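Local structure of rieske iron-sulfur protein soxF (Sulfolobus acidocaldarius, 1JM1) at residues 40-45 against 189-194; 92-97 against 127-132; 144-149 against 167-172. The protein carries a Rieske-type [2Fe-2S] cluster and probably passes electrons along the respiratory chain as part of a quinol oxidase. All blocks are in the same frame, centred on the assembly; numbering follows the deposited sequence. Where two conformers were deposited one is given.

Contact 1: 40-45 against 189-194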
ATOM      1  N   THR A  40     -12.248  -8.260  -2.290  1.00 14.72           N
ATOM      2  CA  THR A  40     -11.585  -8.728  -3.531  1.00 18.62           C
ATOM      3  C   THR A  40     -11.435  -7.692  -4.499  1.00 18.30           C
ATOM      4  O   THR A  40     -10.534  -7.751  -5.382  1.00 21.23           O
ATOM      5  CB  THR A  40     -12.293  -9.969  -4.158  0.67 22.52           C
ATOM      6  OG1 THR A  40     -13.500  -9.434  -4.542  0.67 33.71           O
ATOM      7  CG2 THR A  40     -12.352 -11.031  -3.114  0.67 25.23           C
ATOM      8  N   ASP A  41     -12.233  -6.647  -4.596  1.00 19.88           N
ATOM      9  CA  ASP A  41     -12.110  -5.572  -5.620  1.00 19.74           C
ATOM     10  C   ASP A  41     -11.343  -4.309  -5.223  1.00 15.26           C
ATOM     11  O   ASP A  41     -11.434  -3.249  -5.879  1.00 14.49           O
ATOM     12  CB  ASP A  41     -13.651  -5.140  -5.867  1.00 22.15           C
ATOM     13  CG  ASP A  41     -14.455  -4.500  -4.699  1.00 30.59           C
ATOM     14  OD1 ASP A  41     -14.266  -4.093  -3.506  1.00 28.86           O
ATOM     15  OD2 ASP A  41     -15.775  -4.200  -4.689  1.00 33.95           O
ATOM     16  N   GLU A  42     -10.575  -4.397  -4.164  1.00 11.98           N
ATOM     17  CA  GLU A  42      -9.821  -3.273  -3.577  1.00 10.60           C
ATOM     18  C   GLU A  42      -8.335  -3.559  -3.726  1.00 10.54           C
ATOM     19  O   GLU A  42      -7.722  -4.228  -2.887  1.00 11.12           O
ATOM     20  CB  GLU A  42     -10.190  -3.086  -2.121  1.00 11.07           C
ATOM     21  CG  GLU A  42     -11.622  -2.598  -1.914  1.00 11.47           C
ATOM     22  CD  GLU A  42     -12.067  -2.680  -0.490  1.00 10.82           C
ATOM     23  OE1 GLU A  42     -11.637  -3.535   0.282  1.00 11.88           O
ATOM     24  OE2 GLU A  42     -12.921  -1.776  -0.097  1.00 12.25           O
ATOM     25  N   PRO A  43      -7.713  -3.091  -4.799  1.00 10.79           N
ATOM     26  CA  PRO A  43      -6.329  -3.452  -5.043  1.00 10.76           C
ATOM     27  C   PRO A  43      -5.365  -2.726  -4.120  1.00 10.22           C
ATOM     28  O   PRO A  43      -5.566  -1.553  -3.815  1.00 10.03           O
ATOM     29  CB  PRO A  43      -6.124  -3.047  -6.530  1.00 11.63           C
ATOM     30  CG  PRO A  43      -7.011  -1.859  -6.658  1.00 12.83           C
ATOM     31  CD  PRO A  43      -8.261  -2.200  -5.844  1.00 12.34           C
ATOM     32  N   CYS A  44      -4.317  -3.441  -3.733  1.00 10.02           N
ATOM     33  CA  CYS A  44      -3.259  -2.998  -2.855  1.00  9.81           C
ATOM     34  C   CYS A  44      -1.945  -3.510  -3.355  1.00 10.09           C
ATOM     35  O   CYS A  44      -1.899  -4.419  -4.197  1.00 10.62           O
ATOM     36  CB  CYS A  44      -3.498  -3.556  -1.429  1.00  9.88           C
ATOM     37  SG  CYS A  44      -5.040  -3.031  -0.646  1.00 10.54           S
ATOM     38  N   PHE A  45      -0.829  -3.024  -2.807  1.00 10.35           N
ATOM     39  CA  PHE A  45       0.464  -3.646  -3.081  1.00 10.72           C
ATOM     40  C   PHE A  45       1.315  -3.650  -1.847  1.00 10.29           C
ATOM     41  O   PHE A  45       1.346  -2.679  -1.086  1.00 10.60           O
ATOM     42  CB  PHE A  45       1.174  -2.973  -4.269  1.00 11.53           C
ATOM     43  CG  PHE A  45       1.543  -1.531  -4.068  1.00 10.89           C
ATOM     44  CD1 PHE A  45       2.784  -1.164  -3.625  1.00 11.26           C
ATOM     45  CD2 PHE A  45       0.615  -0.525  -4.296  1.00 11.58           C
ATOM     46  CE1 PHE A  45       3.093   0.146  -3.387  1.00 11.72           C
ATOM     47  CE2 PHE A  45       0.925   0.803  -4.040  1.00 11.88           C
ATOM     48  CZ  PHE A  45       2.162   1.148  -3.605  1.00 11.83           C
ATOM     49  N   PRO A 189     -19.904  -1.333  -5.890  1.00 16.86           N
ATOM     50  CA  PRO A 189     -19.775  -1.857  -7.229  1.00 17.90           C
ATOM     51  C   PRO A 189     -18.901  -0.997  -8.138  1.00 15.99           C
ATOM     52  O   PRO A 189     -18.431  -1.525  -9.138  1.00 17.67           O
ATOM     53  CB  PRO A 189     -21.212  -1.894  -7.759  1.00 23.31           C
ATOM     54  CG  PRO A 189     -22.054  -1.685  -6.636  1.00 34.90           C
ATOM     55  CD  PRO A 189     -21.318  -1.091  -5.549  1.00 20.77           C
ATOM     56  N   ARG A 190     -18.709   0.274  -7.861  1.00 13.74           N
ATOM     57  CA  ARG A 190     -17.827   1.085  -8.684  1.00 14.12           C
ATOM     58  C   ARG A 190     -16.363   0.658  -8.588  1.00 14.24           C
ATOM     59  O   ARG A 190     -15.552   1.005  -9.453  1.00 14.13           O
ATOM     60  CB  ARG A 190     -17.965   2.540  -8.406  1.00 14.28           C
ATOM     61  CG  ARG A 190     -19.333   3.121  -8.651  1.00 14.28           C
ATOM     62  CD  ARG A 190     -19.265   4.645  -8.762  1.00 14.55           C
ATOM     63  NE  ARG A 190     -20.636   5.164  -8.835  1.00 15.89           N
ATOM     64  CZ  ARG A 190     -20.893   6.459  -8.796  1.00 16.14           C
ATOM     65  NH1 ARG A 190     -19.902   7.348  -8.766  1.00 17.91           N
ATOM     66  NH2 ARG A 190     -22.131   6.862  -8.799  1.00 18.83           N
ATOM     67  N   TYR A 191     -16.006  -0.113  -7.534  1.00 14.38           N
ATOM     68  CA  TYR A 191     -14.663  -0.654  -7.417  1.00 13.73           C
ATOM     69  C   TYR A 191     -14.563  -1.864  -8.338  1.00 15.94           C
ATOM     70  O   TYR A 191     -14.796  -3.013  -7.949  1.00 22.10           O
ATOM     71  CB  TYR A 191     -14.347  -1.033  -5.965  1.00 13.05           C
ATOM     72  CG  TYR A 191     -13.640   0.080  -5.209  1.00 12.20           C
ATOM     73  CD1 TYR A 191     -14.173   1.354  -5.044  1.00 11.87           C
ATOM     74  CD2 TYR A 191     -12.370  -0.155  -4.655  1.00 11.40           C
ATOM     75  CE1 TYR A 191     -13.473   2.340  -4.337  1.00 12.14           C
ATOM     76  CE2 TYR A 191     -11.675   0.816  -3.979  1.00 11.65           C
ATOM     77  CZ  TYR A 191     -12.227   2.069  -3.823  1.00 11.25           C
ATOM     78  OH  TYR A 191     -11.487   2.988  -3.133  1.00 12.07           O
ATOM     79  N   SER A 192     -14.175  -1.699  -9.572  0.58 14.99           N
ATOM     80  CA  SER A 192     -14.130  -2.866 -10.470  0.58 17.58           C
ATOM     81  C   SER A 192     -12.705  -3.171 -10.818  0.58 15.15           C
ATOM     82  O   SER A 192     -12.428  -3.949 -11.715  0.58 16.43           O
ATOM     83  CB  SER A 192     -15.137  -2.583 -11.722  0.58 16.93           C
ATOM     84  OG  SER A 192     -14.481  -1.558 -12.347  0.58 18.96           O
ATOM     85  N   TYR A 193     -11.623  -2.643 -10.246  0.58 17.23           N
ATOM     86  CA  TYR A 193     -10.194  -2.709 -10.461  1.00 16.12           C
ATOM     87  C   TYR A 193      -9.726  -4.178 -10.410  1.00 19.44           C
ATOM     88  O   TYR A 193     -10.181  -4.956  -9.489  1.00 26.24           O
ATOM     89  CB  TYR A 193      -9.418  -1.976  -9.365  1.00 14.47           C
ATOM     90  CG  TYR A 193      -9.865  -0.552  -9.133  1.00 12.98           C
ATOM     91  CD1 TYR A 193     -10.730  -0.251  -8.105  1.00 12.68           C
ATOM     92  CD2 TYR A 193      -9.429   0.467  -9.938  1.00 12.83           C
ATOM     93  CE1 TYR A 193     -11.131   1.050  -7.875  1.00 12.09           C
ATOM     94  CE2 TYR A 193      -9.819   1.811  -9.723  1.00 11.99           C
ATOM     95  CZ  TYR A 193     -10.671   2.084  -8.704  1.00 11.03           C
ATOM     96  OH  TYR A 193     -11.143   3.345  -8.423  1.00 11.48           O
ATOM     97  N   SER A 194      -8.923  -4.451 -11.330  1.00 27.51           N
ATOM     98  CA  SER A 194      -8.144  -5.751 -11.278  1.00 27.88           C
ATOM     99  C   SER A 194      -6.801  -5.641 -10.499  1.00 19.69           C
ATOM    100  O   SER A 194      -6.235  -4.669 -10.254  1.00 27.44           O
ATOM    101  CB  SER A 194      -7.922  -6.345 -12.633  1.00 31.07           C
ATOM    102  OG  SER A 194      -7.564  -5.295 -13.501  1.00 76.31           O
TER
HETATM  103  O   HOH W   1      -8.927  -5.584  -7.041  1.00 42.76           O
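Asp41 takes the rotamer with CG between its backbone N and carbonyl carbon (chi1 64°), and its carboxylate meets the beta carbon of Tyr191. Tyr193 CB points toward Pro43; chi1 -53° puts CG anti to the carbonyl carbon, where it too lies near Pro43 CG. The Asp41 and Tyr191 side chains cross at about a right angle, with Asp41 CG 3.7 Å from Tyr191 CB. Asp41 CB also comes to 3.2 Å from Tyr191 O, a close carbon-to-carbonyl contact. Tyr191 is the centre of an inverse gamma turn. Beside it, Glu42 CG lies 3.7 Å from Tyr191 CD2.

Pro43 supplies the apolar part. Its CG is 3.6 Å from Tyr193 CB, and its CD lies near Tyr193 CD1. Within 189-194 the two tyrosines pack together. Tyr193 CE1 stands 3.6 Å above one face of the Tyr191 ring, offset toward the rim. Tyr193 was modelled in two conformers, and its ring contacts are those of the conformer given. Both hydroxyls are held by the backbone: Tyr191 OH by Phe172 O, and Tyr193 OH by Gly98 O of the cluster pocket. The side chain of Tyr193 lies near the cluster. The contact thus joins the start of strand 43-48 to the long loop before strand 202-203.

No direct hydrogen bond crosses. One water donates to Tyr193 O at 2.8 Å and, less tightly, to Thr40 O, but Thr40 too has two conformers, so this bridge is doubtful. Asp41 O is buried without a hydrogen-bond partner. It lies in plane at the edges of both tyrosine rings, 3.5 Å from Tyr191 CD2 and 3.8 Å from Tyr193 CD1. The weakly positive ring C-H groups there probably offset part of its lost solvation. With no direct hydrogen bond, the join rests mainly on packing.

Contact 2: 92-97 against 127-132. With FES (Fe2/s2 (inorganic) cluster), chain C.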
ATOM      1  N   ASP A  92      -3.760   0.684  -3.781  1.00  9.71           N
ATOM      2  CA  ASP A  92      -3.411   0.956  -5.166  1.00  9.62           C
ATOM      3  C   ASP A  92      -4.414   1.868  -5.857  1.00  9.83           C
ATOM      4  O   ASP A  92      -4.367   1.950  -7.094  1.00 11.19           O
ATOM      5  CB  ASP A  92      -3.232  -0.335  -5.937  1.00 10.62           C
ATOM      6  CG  ASP A  92      -2.583  -0.178  -7.270  1.00 10.78           C
ATOM      7  OD1 ASP A  92      -1.606   0.660  -7.325  1.00 11.37           O
ATOM      8  OD2 ASP A  92      -2.933  -0.869  -8.244  1.00 12.61           O
ATOM      9  N   VAL A  93      -5.278   2.546  -5.123  1.00  9.92           N
ATOM     10  CA  VAL A  93      -6.290   3.458  -5.683  1.00 10.00           C
ATOM     11  C   VAL A  93      -5.958   4.877  -5.254  1.00 10.41           C
ATOM     12  O   VAL A  93      -5.922   5.203  -4.051  1.00 10.62           O
ATOM     13  CB  VAL A  93      -7.702   3.035  -5.302  1.00 10.64           C
ATOM     14  CG1 VAL A  93      -8.714   4.025  -5.943  1.00 11.35           C
ATOM     15  CG2 VAL A  93      -8.024   1.603  -5.693  1.00 11.76           C
ATOM     16  N   CYS A  94      -5.709   5.751  -6.242  1.00 10.32           N
ATOM     17  CA  CYS A  94      -5.446   7.137  -5.972  1.00 10.13           C
ATOM     18  C   CYS A  94      -6.601   7.808  -5.265  1.00  9.97           C
ATOM     19  O   CYS A  94      -7.767   7.623  -5.629  1.00 10.70           O
ATOM     20  CB  CYS A  94      -5.200   7.830  -7.334  1.00 10.82           C
ATOM     21  SG  CYS A  94      -4.633   9.537  -7.169  1.00 11.23           S
ATOM     22  N   VAL A  95      -6.280   8.600  -4.232  1.00 10.58           N
ATOM     23  CA  VAL A  95      -7.305   9.281  -3.425  1.00 10.68           C
ATOM     24  C   VAL A  95      -7.653  10.664  -3.977  1.00 11.48           C
ATOM     25  O   VAL A  95      -8.441  11.384  -3.360  1.00 13.43           O
ATOM     26  CB  VAL A  95      -6.962   9.294  -1.945  1.00 11.26           C
ATOM     27  CG1 VAL A  95      -7.048   7.864  -1.372  1.00 12.27           C
ATOM     28  CG2 VAL A  95      -5.614   9.887  -1.627  1.00 13.47           C
ATOM     29  N   HIS A  96      -7.127  11.048  -5.136  1.00 11.40           N
ATOM     30  CA  HIS A  96      -7.615  12.227  -5.848  1.00 11.83           C
ATOM     31  C   HIS A  96      -8.918  11.874  -6.562  1.00 11.58           C
ATOM     32  O   HIS A  96      -9.991  12.300  -6.138  1.00 13.51           O
ATOM     33  CB  HIS A  96      -6.572  12.731  -6.810  1.00 12.34           C
ATOM     34  CG  HIS A  96      -7.083  13.883  -7.652  1.00 12.44           C
ATOM     35  ND1 HIS A  96      -7.041  13.842  -9.026  1.00 12.34           N
ATOM     36  CD2 HIS A  96      -7.703  15.022  -7.235  1.00 14.30           C
ATOM     37  CE1 HIS A  96      -7.611  14.956  -9.429  1.00 13.28           C
ATOM     38  NE2 HIS A  96      -8.020  15.691  -8.400  1.00 14.63           N
ATOM     39  N   LEU A  97      -8.838  11.067  -7.626  1.00 11.43           N
ATOM     40  CA  LEU A  97     -10.000  10.737  -8.456  1.00 11.48           C
ATOM     41  C   LEU A  97     -10.037   9.290  -8.813  1.00 11.33           C
ATOM     42  O   LEU A  97     -10.713   8.876  -9.778  1.00 12.10           O
ATOM     43  CB  LEU A  97     -10.092  11.643  -9.693  1.00 13.14           C
ATOM     44  CG  LEU A  97     -11.454  12.237  -9.988  1.00 19.16           C
ATOM     45  CD1 LEU A  97     -11.952  13.157  -8.849  1.00 23.10           C
ATOM     46  CD2 LEU A  97     -11.402  12.944 -11.318  1.00 23.74           C
ATOM     47  N   HIS A 127      -3.693  12.792 -12.967  1.00 12.55           N
ATOM     48  CA  HIS A 127      -3.546  14.235 -12.702  1.00 13.23           C
ATOM     49  C   HIS A 127      -2.239  14.539 -11.971  1.00 13.42           C
ATOM     50  O   HIS A 127      -2.054  15.665 -11.523  1.00 14.90           O
ATOM     51  CB  HIS A 127      -4.745  14.911 -12.010  1.00 13.17           C
ATOM     52  CG  HIS A 127      -6.061  14.417 -12.529  1.00 12.61           C
ATOM     53  ND1 HIS A 127      -6.658  13.294 -11.960  1.00 12.39           N
ATOM     54  CD2 HIS A 127      -6.798  14.822 -13.562  1.00 13.64           C
ATOM     55  CE1 HIS A 127      -7.745  13.082 -12.676  1.00 12.39           C
ATOM     56  NE2 HIS A 127      -7.868  13.972 -13.639  1.00 13.08           N
ATOM     57  N   GLY A 128      -1.292  13.608 -11.879  1.00 12.75           N
ATOM     58  CA  GLY A 128       0.033  13.916 -11.390  1.00 13.43           C
ATOM     59  C   GLY A 128       0.180  13.990  -9.881  1.00 12.96           C
ATOM     60  O   GLY A 128       1.200  14.527  -9.380  1.00 13.64           O
ATOM     61  N   SER A 129      -0.728  13.416  -9.095  1.00 11.84           N
ATOM     62  CA  SER A 129      -0.479  13.266  -7.669  1.00 11.58           C
ATOM     63  C   SER A 129       0.739  12.405  -7.442  1.00 11.34           C
ATOM     64  O   SER A 129       0.902  11.368  -8.082  1.00 12.17           O
ATOM     65  CB  SER A 129      -1.684  12.658  -6.957  1.00 11.72           C
ATOM     66  OG  SER A 129      -2.796  13.477  -7.032  1.00 12.42           O
ATOM     67  N   ILE A 130       1.596  12.831  -6.506  1.00 11.42           N
ATOM     68  CA  ILE A 130       2.785  12.065  -6.126  1.00 11.51           C
ATOM     69  C   ILE A 130       2.726  11.800  -4.634  1.00 10.68           C
ATOM     70  O   ILE A 130       2.666  12.739  -3.841  1.00 11.60           O
ATOM     71  CB  ILE A 130       4.095  12.742  -6.524  1.00 11.99           C
ATOM     72  CG1 ILE A 130       4.108  13.062  -8.053  1.00 13.33           C
ATOM     73  CG2 ILE A 130       5.283  11.883  -6.129  1.00 12.96           C
ATOM     74  CD1 ILE A 130       5.381  13.748  -8.531  1.00 15.59           C
ATOM     75  N   TYR A 131       2.803  10.525  -4.289  1.00 10.58           N
ATOM     76  CA  TYR A 131       2.784  10.046  -2.899  1.00 10.34           C
ATOM     77  C   TYR A 131       4.163   9.583  -2.502  1.00 10.44           C
ATOM     78  O   TYR A 131       4.772   8.751  -3.176  1.00 11.06           O
ATOM     79  CB  TYR A 131       1.808   8.905  -2.771  1.00 10.38           C
ATOM     80  CG  TYR A 131       0.385   9.216  -3.214  1.00 10.38           C
ATOM     81  CD1 TYR A 131      -0.078   8.792  -4.463  1.00 11.04           C
ATOM     82  CD2 TYR A 131      -0.471   9.931  -2.394  1.00 10.46           C
ATOM     83  CE1 TYR A 131      -1.371   9.085  -4.844  1.00 11.05           C
ATOM     84  CE2 TYR A 131      -1.785  10.182  -2.761  1.00 10.70           C
ATOM     85  CZ  TYR A 131      -2.225   9.746  -3.994  1.00 10.40           C
ATOM     86  OH  TYR A 131      -3.542   9.972  -4.316  1.00 11.23           O
ATOM     87  N   ALA A 132       4.678  10.122  -1.377  1.00 10.27           N
ATOM     88  CA  ALA A 132       6.000   9.791  -0.887  1.00 10.45           C
ATOM     89  C   ALA A 132       5.867   8.602   0.050  1.00 10.39           C
ATOM     90  O   ALA A 132       5.557   8.744   1.241  1.00 10.33           O
ATOM     91  CB  ALA A 132       6.602  10.995  -0.205  1.00 11.25           C
TER
HETATM   92 FE1  FES C 501      -4.642  10.199  -9.422  1.00 11.36          FE
HETATM   93 FE2  FES C 501      -6.110  12.359 -10.181  1.00 11.88          FE
HETATM   94  S1  FES C 501      -3.914  12.334  -9.656  1.00 12.32           S
HETATM   95  S2  FES C 501      -6.814  10.218 -10.055  1.00 11.77           S
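His96 turns the edge of its imidazole toward the face of His127 in an offset edge-to-face (T-shaped) pair, with centroids 4.6 Å apart and planes at 80°. His127 ND1 lies in the plane of the His96 ring at its edge, and cluster S1 and S2 both lie near the plane of the His127 ring, at its edge. Cys94 SG sits at the edge of the Tyr131 ring. Both imidazoles use ND1 to bind the same iron, FE2. In His96, chi1 175° sets CG anti to the backbone N, 3.1 Å from FE2. The two ND1 atoms of His96 and His127 are 3.0 Å apart because they share this metal. They are not hydrogen-bonded.

This is the Rieske site. One loop gives Cys94 and His96, the other gives His127 and Cys124, and the Cys99-Cys126 disulfide ties the loops together. Cys94 SG binds FE1 at 2.3 Å, alongside Cys124.

A second shell lies beside Cys94 and the cluster sulfurs. Tyr131 OH lies 3.1 Å from Cys94 SG and accepts a hydrogen bond from Val95 N at 3.1 Å (N-H...O 145°). His96 N donates to Cys94 SG over 3.6 Å. Ser129 OG is 3.1 Å from cluster S1. Polar groups so close to the sulfurs would tend to stabilise negative charge there, which probably favours the reduced cluster. On the outer side, Leu97 CD2 packs against His127 CE1.

Contact 3: 144-149 against 167-172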
ATOM      1  N   ALA A 144      -4.014  15.430  -5.074  1.00 13.06           N
ATOM      2  CA  ALA A 144      -4.604  14.533  -4.106  1.00 12.39           C
ATOM      3  C   ALA A 144      -4.720  15.246  -2.777  1.00 12.72           C
ATOM      4  O   ALA A 144      -3.767  15.908  -2.326  1.00 13.77           O
ATOM      5  CB  ALA A 144      -3.771  13.265  -3.932  1.00 12.94           C
ATOM      6  N   PRO A 145      -5.857  15.131  -2.108  1.00 12.83           N
ATOM      7  CA  PRO A 145      -6.084  15.961  -0.913  1.00 14.17           C
ATOM      8  C   PRO A 145      -5.665  15.335   0.387  1.00 13.06           C
ATOM      9  O   PRO A 145      -5.806  15.986   1.435  1.00 14.80           O
ATOM     10  CB  PRO A 145      -7.621  16.164  -0.961  1.00 17.14           C
ATOM     11  CG  PRO A 145      -8.104  14.847  -1.507  1.00 16.28           C
ATOM     12  CD  PRO A 145      -7.124  14.539  -2.603  1.00 14.36           C
ATOM     13  N   ARG A 146      -5.149  14.120   0.380  1.00 12.16           N
ATOM     14  CA  ARG A 146      -4.788  13.409   1.591  1.00 11.79           C
ATOM     15  C   ARG A 146      -3.824  12.296   1.217  1.00 10.91           C
ATOM     16  O   ARG A 146      -3.715  11.929   0.035  1.00 11.20           O
ATOM     17  CB  ARG A 146      -6.022  12.856   2.283  1.00 11.88           C
ATOM     18  CG  ARG A 146      -6.805  11.840   1.458  1.00 11.84           C
ATOM     19  CD  ARG A 146      -8.111  11.514   2.119  1.00 12.91           C
ATOM     20  NE  ARG A 146      -8.932  10.503   1.411  1.00 12.89           N
ATOM     21  CZ  ARG A 146      -8.957   9.236   1.667  1.00 11.34           C
ATOM     22  NH1 ARG A 146      -8.152   8.669   2.539  1.00 11.52           N
ATOM     23  NH2 ARG A 146      -9.828   8.459   0.993  1.00 12.79           N
ATOM     24  N   PRO A 147      -3.129  11.734   2.199  1.00 10.65           N
ATOM     25  CA  PRO A 147      -2.111  10.704   1.916  1.00 10.34           C
ATOM     26  C   PRO A 147      -2.720   9.412   1.377  1.00  9.90           C
ATOM     27  O   PRO A 147      -3.863   9.022   1.662  1.00 10.23           O
ATOM     28  CB  PRO A 147      -1.444  10.476   3.267  1.00 10.80           C
ATOM     29  CG  PRO A 147      -1.654  11.769   4.015  1.00 12.00           C
ATOM     30  CD  PRO A 147      -3.058  12.167   3.618  1.00 11.53           C
ATOM     31  N   LEU A 148      -1.891   8.664   0.654  1.00  9.75           N
ATOM     32  CA  LEU A 148      -2.271   7.349   0.182  1.00  9.71           C
ATOM     33  C   LEU A 148      -2.461   6.397   1.361  1.00  9.26           C
ATOM     34  O   LEU A 148      -1.541   6.262   2.173  1.00  9.92           O
ATOM     35  CB  LEU A 148      -1.193   6.804  -0.760  1.00  9.80           C
ATOM     36  CG  LEU A 148      -1.555   5.500  -1.466  1.00 10.07           C
ATOM     37  CD1 LEU A 148      -2.721   5.706  -2.426  1.00 10.57           C
ATOM     38  CD2 LEU A 148      -0.337   5.000  -2.250  1.00 10.81           C
ATOM     39  N   PRO A 149      -3.612   5.725   1.489  1.00  9.24           N
ATOM     40  CA  PRO A 149      -3.778   4.829   2.631  1.00  9.41           C
ATOM     41  C   PRO A 149      -2.753   3.706   2.673  1.00  9.43           C
ATOM     42  O   PRO A 149      -2.380   3.122   1.641  1.00  9.83           O
ATOM     43  CB  PRO A 149      -5.210   4.309   2.453  1.00  9.83           C
ATOM     44  CG  PRO A 149      -5.900   5.454   1.750  1.00 10.44           C
ATOM     45  CD  PRO A 149      -4.848   5.949   0.753  1.00  9.84           C
ATOM     46  N   THR A 167      -6.230  -0.914   7.828  1.00 10.08           N
ATOM     47  CA  THR A 167      -5.732   0.236   7.087  1.00  9.97           C
ATOM     48  C   THR A 167      -5.707   1.422   8.015  1.00  9.86           C
ATOM     49  O   THR A 167      -6.422   1.450   9.017  1.00 11.02           O
ATOM     50  CB  THR A 167      -6.538   0.558   5.813  1.00  9.95           C
ATOM     51  OG1 THR A 167      -7.831   1.053   6.162  1.00 10.57           O
ATOM     52  CG2 THR A 167      -6.697  -0.668   4.928  1.00 10.96           C
ATOM     53  N   ASN A 168      -4.911   2.434   7.676  1.00 10.03           N
ATOM     54  CA  ASN A 168      -4.859   3.641   8.486  1.00 10.26           C
ATOM     55  C   ASN A 168      -5.905   4.664   8.098  1.00 10.08           C
ATOM     56  O   ASN A 168      -6.074   5.673   8.800  1.00 11.30           O
ATOM     57  CB  ASN A 168      -3.483   4.297   8.482  1.00 10.58           C
ATOM     58  CG  ASN A 168      -3.069   4.854   7.127  1.00  9.85           C
ATOM     59  OD1 ASN A 168      -3.707   4.531   6.101  1.00 10.15           O
ATOM     60  ND2 ASN A 168      -2.009   5.637   7.103  1.00 10.89           N
ATOM     61  N   ALA A 169      -6.651   4.437   7.004  1.00 10.13           N
ATOM     62  CA  ALA A 169      -7.569   5.418   6.438  1.00 10.08           C
ATOM     63  C   ALA A 169      -8.500   4.729   5.513  1.00 10.02           C
ATOM     64  O   ALA A 169      -8.183   3.639   4.952  1.00 10.30           O
ATOM     65  CB  ALA A 169      -6.765   6.465   5.687  1.00 10.94           C
ATOM     66  N   PRO A 170      -9.642   5.335   5.212  1.00 10.62           N
ATOM     67  CA  PRO A 170     -10.515   4.839   4.130  1.00 10.68           C
ATOM     68  C   PRO A 170      -9.843   5.004   2.780  1.00 10.05           C
ATOM     69  O   PRO A 170      -9.124   5.982   2.515  1.00 10.66           O
ATOM     70  CB  PRO A 170     -11.738   5.780   4.219  1.00 11.88           C
ATOM     71  CG  PRO A 170     -11.176   7.053   4.824  1.00 12.22           C
ATOM     72  CD  PRO A 170     -10.168   6.576   5.824  1.00 11.47           C
ATOM     73  N   TYR A 171     -10.133   4.068   1.899  1.00 10.00           N
ATOM     74  CA  TYR A 171      -9.767   4.173   0.488  1.00  9.98           C
ATOM     75  C   TYR A 171     -10.604   5.268  -0.183  1.00 10.40           C
ATOM     76  O   TYR A 171     -11.548   5.831   0.407  1.00 10.97           O
ATOM     77  CB  TYR A 171     -10.020   2.829  -0.189  1.00 10.23           C
ATOM     78  CG  TYR A 171      -9.231   1.657   0.344  1.00  9.90           C
ATOM     79  CD1 TYR A 171      -9.734   0.376   0.200  1.00 10.35           C
ATOM     80  CD2 TYR A 171      -7.995   1.781   0.962  1.00 10.05           C
ATOM     81  CE1 TYR A 171      -9.049  -0.721   0.644  1.00 10.33           C
ATOM     82  CE2 TYR A 171      -7.297   0.664   1.416  1.00 10.03           C
ATOM     83  CZ  TYR A 171      -7.821  -0.587   1.260  1.00  9.62           C
ATOM     84  OH  TYR A 171      -7.100  -1.652   1.724  1.00 10.56           O
ATOM     85  N   PHE A 172     -10.253   5.578  -1.419  1.00 10.42           N
ATOM     86  CA  PHE A 172     -11.012   6.508  -2.233  1.00 10.60           C
ATOM     87  C   PHE A 172     -12.493   6.208  -2.180  1.00 11.10           C
ATOM     88  O   PHE A 172     -12.930   5.079  -2.354  1.00 11.45           O
ATOM     89  CB  PHE A 172     -10.494   6.377  -3.676  1.00 11.26           C
ATOM     90  CG  PHE A 172     -11.270   7.236  -4.664  1.00 12.20           C
ATOM     91  CD1 PHE A 172     -11.151   8.620  -4.660  1.00 13.45           C
ATOM     92  CD2 PHE A 172     -12.119   6.624  -5.587  1.00 13.64           C
ATOM     93  CE1 PHE A 172     -11.869   9.408  -5.559  1.00 15.16           C
ATOM     94  CE2 PHE A 172     -12.831   7.422  -6.518  1.00 15.08           C
ATOM     95  CZ  PHE A 172     -12.695   8.766  -6.462  1.00 16.32           C
TER
HETATM   96  O   HOH W   2      -1.072   7.085   4.765  1.00 11.13           O
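Arg146 grips the carbonyl of Pro170 end-on with two nitrogens. Its NH1 donates to Pro170 O at 2.9 Å (N-H...O 151°), in the carbonyl plane. Its NH2 donates to the same oxygen at 3.0 Å, from above that plane. Pro170 O stays within 5° of the guanidinium plane. Arg146 NH2 also gives a weak bond to Tyr171 O at 3.2 Å. NH1 has a second partner in Tyr64 OH. The chain is extended from CG to NE and carries the charged end across to these oxygens.

Asn168 is satisfied at both ends of its amide. OD1 accepts from Ile150 N. ND2 donates to Asn62 OD1 and to a water 2.9 Å away, and that water donates to Leu148 O. Thr167 OG1 donates to Ala169 O at 2.9 Å, and Asn184 ND2 bonds to that oxygen as well. Tyr171 OH is held by Tyr37 O.

Pro149 packs between these polar groups. Its CG lies 3.4 Å from Pro170 O, and its CB meets the edge of the Tyr171 ring at CD2, 4.0 Å away.

The contact is buried. Segment 144-149 lies in the loop between strands 138-141 and 151-155, while 167-172 leaves strand 161-167. Leu148 reaches Tyr131 of strand 130-132 and Phe90 of strand 87-91. Pro149 shares a backbone hydrogen bond with Ser91 of the latter, for which it can only be the acceptor.

How the contacts relate
Contact 3 is the buried one; contacts 1 and 2 are each partly buried. Contacts 1 and 3 use two parts of one long loop, between strands 161-167 and 202-203. Contact 2 joins the cluster loops and touches both; it lies closer to contact 3. Pro43 O probably bonds to Asp92 N, linking contact 1 to contact 2. Toward contact 3, Ser129 OG forms a weak bond with Ala144 N, and Phe172 packs against His96 O. The chemistry differs with place. Contact 1 relies on aromatic and proline packing where a strand start meets a loop, contact 2 on metal coordination, and contact 3 on an arginine bonded to backbone carbonyls within a buried contact.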